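Local atomic coordinates of glia-derived nexin (Homo sapiens, PDB entry 4DY0), a protein that inhibits serine proteases such as thrombin, trypsin and urokinase, binds heparin, and promotes neurite extension by inhibiting thrombin. Residues A[253-262]-A[359-370]. Sequence-based numbering, arbitrary orientation.
Sequences ISTKTIDSWM and LFFIRHNPTGAV
Ile258 of helix 255-262 drops its side chain onto Phe361 of strand 359-364. Its bond from CA to CB points toward the strand; from CB, the CG2 branch packs against the CD-NE part of Arg363, with Ile258 CG2 3.8 Å from Arg363 NE. The other branch, CG1, passes over the rim of the Phe361 ring and delivers CD1 above its centre. CD1 stands 3.8 Å from the ring centroid of Phe361, and only 8° off the ring normal, which identifies a CH-pi contact over the face. The same methyl also reaches CG2 of Val370, on the returning strand.

The edge of the Phe361 ring is also occupied. Ile253 CG2 lies 3.8 Å from Phe361 CZ, while Trp261 CH2 comes within 3.6 Å of Phe361 CE1 in an oblique aromatic pairing. The indole nitrogen of Trp261 is satisfied elsewhere, by Tyr220 OH. Beyond Phe361, Ile253 CD1 and Leu359 CD2 meet tip to tip at 3.6 Å.

With CG anti to the backbone N (chi1 -170°) and the chain extended to NE, Arg363 brings its guanidinium against Met262 CE, which lies over one face, 3.7 Å from Arg363 CZ. Arg363 NH2 donates to an in-plane lone pair of Asn365 OD1 at 2.8 Å; the bond, bent and with OD1 tilted from the guanidinium plane, probably limits the group's rotation. Asp259 OD1 is 4.2 Å from Arg363 NH1 and well out of the guanidinium plane: nearby opposite charges, not a salt bridge. Replacing Arg363 by an alanine would probably leave Asn365 OD1 without this donor and open a gap beside Met262 and Ile258.

The helix axis crosses the strand at 85°, and Ile258 and Trp261 also touch strand 232-239. This is the serpin arrangement of helix H laid across sheet B, over the C-terminal s4B-s5B hairpin.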
# COMPACT_ATOMS: atom_id res chain seq x y z
N ILE A 253 -0.11 9.27 12.26
CA ILE A 253 1.06 9.15 11.40
C ILE A 253 0.72 9.65 10.01
O ILE A 253 -0.34 9.34 9.47
CB ILE A 253 1.59 7.71 11.31
CG1 ILE A 253 2.13 7.25 12.66
CG2 ILE A 253 2.69 7.63 10.27
CD1 ILE A 253 2.97 6.00 12.59
N SER A 254 1.62 10.44 9.43
CA SER A 254 1.42 10.95 8.09
C SER A 254 2.78 11.11 7.44
O SER A 254 3.80 10.71 8.02
CB SER A 254 0.70 12.30 8.12
OG SER A 254 1.57 13.31 8.62
N THR A 255 2.81 11.69 6.25
CA THR A 255 4.09 11.92 5.58
C THR A 255 4.96 12.82 6.43
O THR A 255 6.18 12.69 6.45
CB THR A 255 3.92 12.49 4.15
OG1 THR A 255 3.11 13.67 4.19
CG2 THR A 255 3.27 11.47 3.23
N LYS A 256 4.33 13.73 7.17
CA LYS A 256 5.08 14.64 8.02
C LYS A 256 5.91 13.86 9.03
O LYS A 256 7.07 14.19 9.29
CB LYS A 256 4.15 15.62 8.74
CG LYS A 256 3.48 16.62 7.81
N THR A 257 5.31 12.81 9.59
CA THR A 257 5.99 11.95 10.55
C THR A 257 7.23 11.34 9.90
O THR A 257 8.31 11.36 10.47
CB THR A 257 5.06 10.81 11.02
OG1 THR A 257 3.77 11.33 11.35
CG2 THR A 257 5.65 10.10 12.23
N ILE A 258 7.05 10.81 8.69
CA ILE A 258 8.17 10.23 7.95
C ILE A 258 9.25 11.28 7.70
O ILE A 258 10.44 10.99 7.82
CB ILE A 258 7.70 9.64 6.61
CG1 ILE A 258 6.65 8.56 6.85
CG2 ILE A 258 8.89 9.09 5.83
CD1 ILE A 258 6.17 7.90 5.58
N ASP A 259 8.85 12.50 7.34
CA ASP A 259 9.80 13.59 7.16
C ASP A 259 10.50 13.88 8.48
O ASP A 259 11.70 14.16 8.51
CB ASP A 259 9.09 14.85 6.66
CG ASP A 259 8.52 14.69 5.27
OD1 ASP A 259 8.86 13.69 4.59
OD2 ASP A 259 7.74 15.56 4.84
N SER A 260 9.76 13.81 9.57
CA SER A 260 10.33 14.04 10.88
C SER A 260 11.41 12.99 11.18
O SER A 260 12.48 13.33 11.67
CB SER A 260 9.24 14.02 11.95
OG SER A 260 9.78 14.26 13.23
N TRP A 261 11.12 11.73 10.87
CA TRP A 261 12.11 10.67 11.09
C TRP A 261 13.38 10.99 10.33
O TRP A 261 14.49 10.87 10.86
CB TRP A 261 11.58 9.29 10.67
CG TRP A 261 10.39 8.80 11.44
CD1 TRP A 261 9.87 9.34 12.58
CD2 TRP A 261 9.59 7.66 11.13
NE1 TRP A 261 8.78 8.61 12.99
CE2 TRP A 261 8.59 7.57 12.12
CE3 TRP A 261 9.61 6.70 10.11
CZ2 TRP A 261 7.62 6.56 12.13
CZ3 TRP A 261 8.65 5.70 10.11
CH2 TRP A 261 7.67 5.64 11.11
N MET A 262 13.22 11.41 9.08
CA MET A 262 14.36 11.71 8.21
C MET A 262 15.36 12.67 8.85
O MET A 262 16.57 12.54 8.67
CB MET A 262 13.88 12.29 6.87
CG MET A 262 13.04 11.33 6.04
SD MET A 262 13.92 9.81 5.62
CE MET A 262 12.78 9.06 4.46
N LEU A 359 5.26 -1.54 12.80
CA LEU A 359 4.80 -0.82 11.63
C LEU A 359 5.94 -0.77 10.61
O LEU A 359 7.10 -0.67 10.98
CB LEU A 359 4.42 0.61 12.01
CG LEU A 359 3.86 1.48 10.88
CD1 LEU A 359 2.36 1.29 10.79
CD2 LEU A 359 4.20 2.94 11.11
N PHE A 360 5.60 -0.84 9.33
CA PHE A 360 6.63 -0.67 8.32
C PHE A 360 6.12 0.09 7.10
O PHE A 360 4.94 0.01 6.76
CB PHE A 360 7.25 -2.01 7.91
CG PHE A 360 6.42 -2.81 6.95
CD1 PHE A 360 5.59 -3.82 7.41
CD2 PHE A 360 6.48 -2.57 5.59
CE1 PHE A 360 4.83 -4.57 6.52
CE2 PHE A 360 5.73 -3.31 4.69
CZ PHE A 360 4.90 -4.31 5.16
N PHE A 361 7.03 0.85 6.49
CA PHE A 361 6.76 1.55 5.24
C PHE A 361 7.72 1.03 4.18
O PHE A 361 8.83 0.63 4.49
CB PHE A 361 7.05 3.05 5.38
CG PHE A 361 6.08 3.79 6.24
CD1 PHE A 361 6.42 4.14 7.53
CD2 PHE A 361 4.84 4.16 5.75
CE1 PHE A 361 5.53 4.84 8.33
CE2 PHE A 361 3.95 4.86 6.54
CZ PHE A 361 4.29 5.20 7.83
N ILE A 362 7.28 1.07 2.93
CA ILE A 362 8.18 0.95 1.80
C ILE A 362 8.08 2.26 1.04
O ILE A 362 7.01 2.64 0.56
CB ILE A 362 7.79 -0.23 0.87
CG1 ILE A 362 7.94 -1.55 1.60
CG2 ILE A 362 8.67 -0.23 -0.38
CD1 ILE A 362 9.37 -1.90 1.91
N ARG A 363 9.20 2.98 0.95
CA ARG A 363 9.20 4.32 0.39
C ARG A 363 10.05 4.42 -0.87
O ARG A 363 11.16 3.89 -0.93
CB ARG A 363 9.72 5.30 1.44
CG ARG A 363 9.55 6.77 1.10
CD ARG A 363 9.84 7.63 2.32
NE ARG A 363 9.57 9.04 2.08
CZ ARG A 363 10.49 9.92 1.69
NH1 ARG A 363 10.15 11.19 1.49
NH2 ARG A 363 11.74 9.53 1.49
N HIS A 364 9.51 5.08 -1.89
CA HIS A 364 10.28 5.45 -3.06
C HIS A 364 10.78 6.87 -2.82
O HIS A 364 10.02 7.84 -2.94
CB HIS A 364 9.41 5.39 -4.32
CG HIS A 364 10.16 5.61 -5.59
ND1 HIS A 364 10.10 6.80 -6.29
CD2 HIS A 364 10.98 4.80 -6.30
CE1 HIS A 364 10.86 6.71 -7.37
NE2 HIS A 364 11.41 5.51 -7.40
N ASN A 365 12.05 6.99 -2.47
CA ASN A 365 12.60 8.24 -1.95
C ASN A 365 12.66 9.41 -2.94
O ASN A 365 12.44 10.56 -2.55
CB ASN A 365 13.95 7.98 -1.28
CG ASN A 365 13.84 6.97 -0.13
OD1 ASN A 365 13.08 7.19 0.81
ND2 ASN A 365 14.58 5.87 -0.22
N PRO A 366 12.96 9.13 -4.22
CA PRO A 366 13.00 10.23 -5.19
C PRO A 366 11.67 10.97 -5.28
O PRO A 366 11.66 12.20 -5.33
CB PRO A 366 13.32 9.52 -6.51
CG PRO A 366 14.03 8.27 -6.10
CD PRO A 366 13.37 7.85 -4.81
N THR A 367 10.57 10.24 -5.30
CA THR A 367 9.25 10.86 -5.43
C THR A 367 8.59 11.09 -4.07
O THR A 367 7.68 11.91 -3.95
CB THR A 367 8.30 9.99 -6.27
OG1 THR A 367 8.13 8.72 -5.63
CG2 THR A 367 8.86 9.79 -7.66
N GLY A 368 9.06 10.37 -3.06
CA GLY A 368 8.43 10.42 -1.75
C GLY A 368 7.22 9.51 -1.64
O GLY A 368 6.55 9.48 -0.61
N ALA A 369 6.92 8.76 -2.70
CA ALA A 369 5.74 7.90 -2.71
C ALA A 369 5.85 6.80 -1.67
O ALA A 369 6.89 6.15 -1.55
CB ALA A 369 5.52 7.30 -4.09
N VAL A 370 4.78 6.60 -0.92
CA VAL A 370 4.72 5.51 0.05
C VAL A 370 4.05 4.31 -0.61
O VAL A 370 2.82 4.25 -0.70
CB VAL A 370 3.94 5.90 1.32
CG1 VAL A 370 4.01 4.79 2.35
CG2 VAL A 370 4.50 7.20 1.89